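Local coordinates for protein aldo-keto reductase 1 (Coptotermes gestroi, PDB 5KET) that binds NADP at a TIM-barrel active site and probably works as an NADP-dependent oxidoreductase, at residues A55-N60 against N132-G137; I91-E96 against I151-A156. One frame throughout, in Å; residues are numbered along the deposited sequence.

Contact 1 (A55-N60 against N132-G137); sequences AFMYQN and NLWPRG. With NAP (NADP nicotinamide-adenine-dinucleotide phosphate), chain C.
Met57 meets Leu133 and Trp134 where two loops of the TIM barrel touch: loop 55-60, which follows strand 51-53, and loop 132-137, in a long excursion between strands 124-125 and 144-145. Leu133, buried, is the hub of the tightly packed part. Its side chain and that of Met57 slide past each other in opposite directions, so that Met57 CE lies 3.5 Å from Leu133 CB and Met57 CG 3.7 Å from Leu133 CD1. The other methyl, CD2, reaches the Phe56 ring, coming within 3.5 Å of Phe56 CE2; that ring also packs edge-to-face on Phe101. The looser side belongs to Trp134 and Gln59, both exposed. Gln59, its chain extended beyond CG, brings its carboxamide end up to Leu133 CD1, the two side chains at an oblique angle. Tyr58 points away from 132-137, and its OH, hydrogen-bonded to Lys87 NZ, lies 3.2 Å from C2N of the nicotinamide, consistent with its predicted role as proton donor. Met57, next to it, links this loop to the excursion: Met57 SD makes a Met-aromatic contact over one face of Trp134, offset toward the rim, 4.4 Å from the centroid of the six-membered ring.

Contact 2 (I91-E96 against I151-A156); sequences IGNRAE and ISLWKA
Ala95 and Leu153 bring the two backbones close, their CA atoms 4.2 Å apart, where the irregular loop 91-96 runs up against helix 150-162. The loop turns sharply just before that point, in an inverse gamma turn centred on Asn93 and closed by a bond from Arg94 N to Gly92 O (2.7 Å). Leu153 packs against this turn with both methyls. CD1 approaches the peptide link that leaves Asn93, 3.5 Å from Asn93 C, while CD2 lies 4.0 Å from Asn93 CB. Leu153 CG, anti to the backbone N (chi1 177°), is swung so that the methyls beyond it come up to the loop. An alanine here would probably open a gap beside the gamma turn, leaving the Asn93 backbone without the two methyls that cover it. Farther along, the fit is between small groups: Ala95 CB is 3.9 Å from Ala156 CB, and these methyls also touch the carbonyls Ser152 O and Ala95 O respectively. The contact is van der Waals throughout, with no hydrogen bond between the segments. Arg94 points away from the helix, its guanidinium edge meeting Ile91 O in plane and its NH1 forming a salt bridge with Asp145. Leu153 also reaches Ile119, and both Leu153 and Ala156 touch Val98, so the loop after strand 83-88 is wedged against helix 150-162, beside helix 98-109 and strand 114-119.

How the contacts relate
The segments interleave along the chain: 55-60, 91-96, 132-137, then 151-156, so each contact reaches across a segment of the other. Their centres lie about 17 Å apart, contact 1 on the surface beside the NADP site and contact 2 partly buried against a barrel helix. Loops 55-60 and 91-96 follow neighbouring parallel strands, 51-53 and 83-88, while 132-137 and helix 150-162 both come between strands 114-119 and 166-172. The two contacts meet directly where Ile91 CG2 packs 3.5 Å from Asn132 O and also touches Pro135. Loop 91-96 thus touches the 132-137 loop at Ile91 and helix 150-162 through Gly92 to Ala95, tying these barrel loops together.

Contact 1 (A55-N60 against N132-G137)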
loop_
_atom_site.group_PDB
_atom_site.type_symbol
_atom_site.label_atom_id
_atom_site.label_comp_id
_atom_site.label_asym_id
_atom_site.label_seq_id
_atom_site.Cartn_x
_atom_site.Cartn_y
_atom_site.Cartn_z
ATOM N N ALA A 55 8.140 1.731 2.129
ATOM C CA ALA A 55 8.142 2.944 1.327
ATOM C C ALA A 55 9.285 3.819 1.803
ATOM O O ALA A 55 9.737 3.711 2.945
ATOM C CB ALA A 55 6.814 3.690 1.429
ATOM N N PHE A 56 9.753 4.686 0.904
ATOM C CA PHE A 56 10.835 5.575 1.298
ATOM C C PHE A 56 10.352 6.575 2.333
ATOM O O PHE A 56 11.136 7.008 3.190
ATOM C CB PHE A 56 11.431 6.285 0.075
ATOM C CG PHE A 56 12.512 7.276 0.426
ATOM C CD1 PHE A 56 13.863 6.912 0.480
ATOM C CD2 PHE A 56 12.175 8.576 0.708
ATOM C CE1 PHE A 56 14.845 7.845 0.827
ATOM C CE2 PHE A 56 13.120 9.502 1.039
ATOM C CZ PHE A 56 14.469 9.151 1.102
ATOM N N MET A 57 9.070 6.932 2.284
ATOM C CA MET A 57 8.540 7.901 3.226
ATOM C C MET A 57 8.224 7.302 4.598
ATOM O O MET A 57 7.899 8.055 5.522
ATOM C CB MET A 57 7.303 8.570 2.627
ATOM C CG MET A 57 7.039 9.950 3.214
ATOM S SD MET A 57 6.309 11.124 2.072
ATOM C CE MET A 57 7.721 11.571 1.061
ATOM N N TYR A 58 8.324 5.981 4.768
ATOM C CA TYR A 58 8.096 5.383 6.080
ATOM C C TYR A 58 9.336 5.385 6.959
ATOM O O TYR A 58 9.215 5.165 8.168
ATOM C CB TYR A 58 7.595 3.940 5.951
ATOM C CG TYR A 58 6.325 3.785 5.152
ATOM C CD1 TYR A 58 5.529 4.877 4.859
ATOM C CD2 TYR A 58 5.917 2.542 4.694
ATOM C CE1 TYR A 58 4.373 4.743 4.124
ATOM C CE2 TYR A 58 4.757 2.398 3.955
ATOM C CZ TYR A 58 3.989 3.506 3.675
ATOM O OH TYR A 58 2.829 3.392 2.944
ATOM N N GLN A 59 10.516 5.603 6.379
ATOM C CA GLN A 59 11.775 5.678 7.127
ATOM C C GLN A 59 12.024 4.421 7.966
ATOM O O GLN A 59 12.470 4.492 9.113
ATOM C CB GLN A 59 11.816 6.932 8.000
ATOM C CG GLN A 59 11.677 8.228 7.234
ATOM C CD GLN A 59 11.258 9.369 8.136
ATOM O OE1 GLN A 59 11.321 10.536 7.758
ATOM N NE2 GLN A 59 10.819 9.036 9.342
ATOM N N ASN A 60 11.737 3.256 7.387
ATOM C CA ASN A 60 12.059 1.978 8.014
ATOM C C ASN A 60 12.775 1.031 7.057
ATOM O O ASN A 60 13.041 -0.120 7.428
ATOM C CB ASN A 60 10.793 1.312 8.559
ATOM C CG ASN A 60 9.677 1.274 7.543
ATOM O OD1 ASN A 60 9.897 1.011 6.360
ATOM N ND2 ASN A 60 8.462 1.535 8.000
ATOM N N ASN A 132 13.698 15.290 2.914
ATOM C CA ASN A 132 12.701 16.301 3.278
ATOM C C ASN A 132 11.340 15.848 2.753
ATOM O O ASN A 132 10.847 16.342 1.735
ATOM C CB ASN A 132 13.086 17.650 2.717
ATOM C CG ASN A 132 12.387 18.797 3.424
ATOM O OD1 ASN A 132 12.087 19.820 2.823
ATOM N ND2 ASN A 132 12.129 18.635 4.702
ATOM N N LEU A 133 10.730 14.905 3.472
ATOM C CA LEU A 133 9.506 14.280 2.970
ATOM C C LEU A 133 8.329 15.248 2.931
ATOM O O LEU A 133 7.408 15.063 2.128
ATOM C CB LEU A 133 9.156 13.077 3.829
ATOM C CG LEU A 133 10.333 12.165 4.166
ATOM C CD1 LEU A 133 9.874 11.166 5.180
ATOM C CD2 LEU A 133 10.863 11.456 2.930
ATOM N N TRP A 134 8.336 16.272 3.788
ATOM C CA TRP A 134 7.270 17.271 3.844
ATOM C C TRP A 134 7.941 18.632 3.758
ATOM O O TRP A 134 8.362 19.203 4.777
ATOM C CB TRP A 134 6.439 17.130 5.114
ATOM C CG TRP A 134 6.043 15.721 5.361
ATOM C CD1 TRP A 134 6.670 14.825 6.173
ATOM C CD2 TRP A 134 4.946 15.029 4.762
ATOM N NE1 TRP A 134 6.025 13.618 6.128
ATOM C CE2 TRP A 134 4.962 13.715 5.268
ATOM C CE3 TRP A 134 3.947 15.394 3.852
ATOM C CZ2 TRP A 134 4.016 12.757 4.891
ATOM C CZ3 TRP A 134 3.003 14.444 3.482
ATOM C CH2 TRP A 134 3.049 13.141 3.998
ATOM N N PRO A 135 8.082 19.171 2.553
ATOM C CA PRO A 135 8.823 20.424 2.382
ATOM C C PRO A 135 7.965 21.646 2.669
ATOM O O PRO A 135 6.775 21.690 2.349
ATOM C CB PRO A 135 9.243 20.376 0.908
ATOM C CG PRO A 135 8.176 19.551 0.258
ATOM C CD PRO A 135 7.774 18.519 1.271
ATOM N N ARG A 136 8.593 22.651 3.272
ATOM C CA ARG A 136 7.955 23.914 3.601
ATOM C C ARG A 136 8.752 25.059 2.988
ATOM O O ARG A 136 9.874 24.881 2.512
ATOM C CB ARG A 136 7.832 24.082 5.123
ATOM C CG ARG A 136 6.986 23.004 5.800
ATOM N N GLY A 137 8.161 26.249 2.992
ATOM C CA GLY A 137 8.743 27.414 2.356
ATOM C C GLY A 137 9.352 28.386 3.345
ATOM O O GLY A 137 9.592 28.062 4.513
HETATM P PA NAP C . -4.303 -1.925 9.117
HETATM O O1A NAP C . -3.017 -2.726 8.987
HETATM O O2A NAP C . -5.510 -2.376 8.712
HETATM O O5B NAP C . -4.324 -1.319 10.684
HETATM C C5B NAP C . -3.212 -1.856 11.358
HETATM C C4B NAP C . -3.386 -1.430 12.810
HETATM O O4B NAP C . -4.206 -2.380 13.452
HETATM C C3B NAP C . -2.031 -1.302 13.560
HETATM O O3B NAP C . -2.107 -0.240 14.463
HETATM C C2B NAP C . -1.933 -2.625 14.357
HETATM O O2B NAP C . -1.509 -2.461 15.636
HETATM C C1B NAP C . -3.425 -3.145 14.365
HETATM N N9A NAP C . -3.501 -4.544 13.964
HETATM C C8A NAP C . -2.722 -5.206 12.997
HETATM N N7A NAP C . -3.047 -6.515 12.879
HETATM C C5A NAP C . -4.080 -6.703 13.815
HETATM C C6A NAP C . -4.837 -7.830 14.165
HETATM N N6A NAP C . -4.622 -9.041 13.559
HETATM N N1A NAP C . -5.811 -7.763 15.125
HETATM C C2A NAP C . -5.981 -6.516 15.702
HETATM N N3A NAP C . -5.340 -5.352 15.473
HETATM C C4A NAP C . -4.372 -5.484 14.498
HETATM O O3 NAP C . -4.050 -0.682 8.120
HETATM P PN NAP C . -2.647 0.035 8.125
HETATM O O1N NAP C . -1.707 -0.329 9.191
HETATM O O2N NAP C . -2.852 1.459 7.673
HETATM O O5D NAP C . -1.894 -0.618 6.658
HETATM C C5D NAP C . -0.569 -0.416 6.823
HETATM C C4D NAP C . 0.110 -0.784 5.552
HETATM O O4D NAP C . -0.681 -0.232 4.498
HETATM C C3D NAP C . 1.426 0.013 5.566
HETATM O O3D NAP C . 2.465 -0.801 5.903
HETATM C C2D NAP C . 1.602 0.401 4.132
HETATM O O2D NAP C . 2.253 -0.586 3.451
HETATM C C1D NAP C . 0.161 0.445 3.586
HETATM N N1N NAP C . -0.148 1.897 3.503
HETATM C C2N NAP C . -0.145 2.491 2.278
HETATM C C3N NAP C . -0.396 3.838 2.166
HETATM C C7N NAP C . -0.402 4.427 0.841
HETATM O O7N NAP C . -0.025 3.818 -0.176
HETATM N N7N NAP C . -0.846 5.725 0.740
HETATM C C4N NAP C . -0.637 4.624 3.307
HETATM C C5N NAP C . -0.619 4.008 4.541
HETATM C C6N NAP C . -0.372 2.652 4.649
HETATM P P2B NAP C . 0.071 -3.128 16.141
HETATM O O1X NAP C . 0.952 -2.366 15.162
HETATM O O2X NAP C . 0.215 -2.840 17.610
HETATM O O3X NAP C . -0.099 -4.563 15.644
#

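Contact 2 (I91-E96 against I151-A156)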
loop_
_atom_site.group_PDB
_atom_site.type_symbol
_atom_site.label_atom_id
_atom_site.label_comp_id
_atom_site.label_asym_id
_atom_site.label_seq_id
_atom_site.Cartn_x
_atom_site.Cartn_y
_atom_site.Cartn_z
ATOM N N ILE A 91 7.906 13.613 -3.123
ATOM C CA ILE A 91 8.942 14.577 -3.495
ATOM C C ILE A 91 9.757 14.121 -4.690
ATOM O O ILE A 91 10.708 14.815 -5.080
ATOM C CB ILE A 91 9.917 14.873 -2.341
ATOM C CG1 ILE A 91 10.646 13.596 -1.920
ATOM C CG2 ILE A 91 9.184 15.526 -1.177
ATOM C CD1 ILE A 91 11.731 13.825 -0.884
ATOM N N GLY A 92 9.419 12.979 -5.283
ATOM C CA GLY A 92 10.086 12.519 -6.487
ATOM C C GLY A 92 9.156 12.281 -7.662
ATOM O O GLY A 92 9.538 11.581 -8.605
ATOM N N ASN A 93 7.954 12.860 -7.646
ATOM C CA ASN A 93 7.004 12.701 -8.751
ATOM C C ASN A 93 7.394 13.584 -9.932
ATOM O O ASN A 93 6.635 14.414 -10.436
ATOM C CB ASN A 93 5.590 12.995 -8.286
ATOM C CG ASN A 93 5.220 12.185 -7.105
ATOM O OD1 ASN A 93 6.050 11.947 -6.239
ATOM N ND2 ASN A 93 3.987 11.722 -7.061
ATOM N N ARG A 94 8.621 13.364 -10.378
ATOM C CA ARG A 94 9.160 13.954 -11.583
ATOM C C ARG A 94 10.046 12.885 -12.207
ATOM O O ARG A 94 10.759 12.175 -11.493
ATOM C CB ARG A 94 9.940 15.237 -11.269
ATOM C CG ARG A 94 11.062 15.020 -10.275
ATOM C CD ARG A 94 11.378 16.263 -9.448
ATOM N NE ARG A 94 10.436 16.428 -8.344
ATOM C CZ ARG A 94 9.457 17.325 -8.331
ATOM N NH1 ARG A 94 9.302 18.152 -9.358
ATOM N NH2 ARG A 94 8.635 17.409 -7.297
ATOM N N ALA A 95 9.956 12.739 -13.529
ATOM C CA ALA A 95 10.703 11.681 -14.211
ATOM C C ALA A 95 12.186 11.704 -13.857
ATOM O O ALA A 95 12.806 10.644 -13.701
ATOM C CB ALA A 95 10.513 11.804 -15.722
ATOM N N GLU A 96 12.756 12.900 -13.678
ATOM C CA GLU A 96 14.190 13.058 -13.455
ATOM C C GLU A 96 14.643 12.483 -12.114
ATOM O O GLU A 96 15.808 12.089 -11.974
ATOM C CB GLU A 96 14.550 14.540 -13.545
ATOM C CG GLU A 96 13.463 15.473 -12.955
ATOM C CD GLU A 96 12.419 15.927 -13.937
ATOM O OE1 GLU A 96 11.995 15.123 -14.802
ATOM O OE2 GLU A 96 11.998 17.113 -13.853
ATOM N N ILE A 151 2.357 10.912 -17.254
ATOM C CA ILE A 151 2.878 10.229 -18.439
ATOM C C ILE A 151 4.394 10.228 -18.435
ATOM O O ILE A 151 5.037 9.211 -18.739
ATOM C CB ILE A 151 2.333 10.925 -19.696
ATOM C CG1 ILE A 151 0.904 10.484 -19.839
ATOM C CG2 ILE A 151 3.174 10.538 -20.929
ATOM C CD1 ILE A 151 0.984 9.049 -19.892
ATOM N N SER A 152 4.985 11.385 -18.138
ATOM C CA SER A 152 6.435 11.512 -18.103
ATOM C C SER A 152 7.010 10.720 -16.951
ATOM O O SER A 152 8.044 10.057 -17.094
ATOM C CB SER A 152 6.838 12.973 -17.959
ATOM O OG SER A 152 5.887 13.836 -18.538
ATOM N N LEU A 153 6.375 10.823 -15.785
ATOM C CA LEU A 153 6.855 10.141 -14.593
ATOM C C LEU A 153 6.809 8.634 -14.778
ATOM O O LEU A 153 7.762 7.921 -14.445
ATOM C CB LEU A 153 6.004 10.571 -13.409
ATOM C CG LEU A 153 6.261 9.933 -12.054
ATOM C CD1 LEU A 153 7.595 10.410 -11.498
ATOM C CD2 LEU A 153 5.105 10.282 -11.130
ATOM N N TRP A 154 5.712 8.143 -15.346
ATOM C CA TRP A 154 5.546 6.717 -15.561
ATOM C C TRP A 154 6.606 6.152 -16.502
ATOM O O TRP A 154 7.065 5.019 -16.309
ATOM C CB TRP A 154 4.151 6.453 -16.105
ATOM C CG TRP A 154 3.941 5.027 -16.351
ATOM C CD1 TRP A 154 3.918 4.393 -17.550
ATOM C CD2 TRP A 154 3.771 4.010 -15.345
ATOM N NE1 TRP A 154 3.724 3.038 -17.361
ATOM C CE2 TRP A 154 3.631 2.785 -16.018
ATOM C CE3 TRP A 154 3.714 4.026 -13.951
ATOM C CZ2 TRP A 154 3.433 1.568 -15.324
ATOM C CZ3 TRP A 154 3.517 2.812 -13.267
ATOM C CH2 TRP A 154 3.381 1.612 -13.960
ATOM N N LYS A 155 7.005 6.912 -17.525
ATOM C CA LYS A 155 8.047 6.428 -18.424
ATOM C C LYS A 155 9.369 6.242 -17.691
ATOM O O LYS A 155 10.159 5.360 -18.048
ATOM C CB LYS A 155 8.204 7.383 -19.610
ATOM C CG LYS A 155 7.025 7.328 -20.576
ATOM C CD LYS A 155 7.436 7.743 -21.995
ATOM C CE LYS A 155 6.262 7.637 -22.963
ATOM N NZ LYS A 155 5.580 6.301 -22.896
ATOM N N ALA A 156 9.616 7.043 -16.649
ATOM C CA ALA A 156 10.801 6.847 -15.821
ATOM C C ALA A 156 10.682 5.590 -14.975
ATOM O O ALA A 156 11.686 4.916 -14.719
ATOM C CB ALA A 156 11.027 8.068 -14.929
#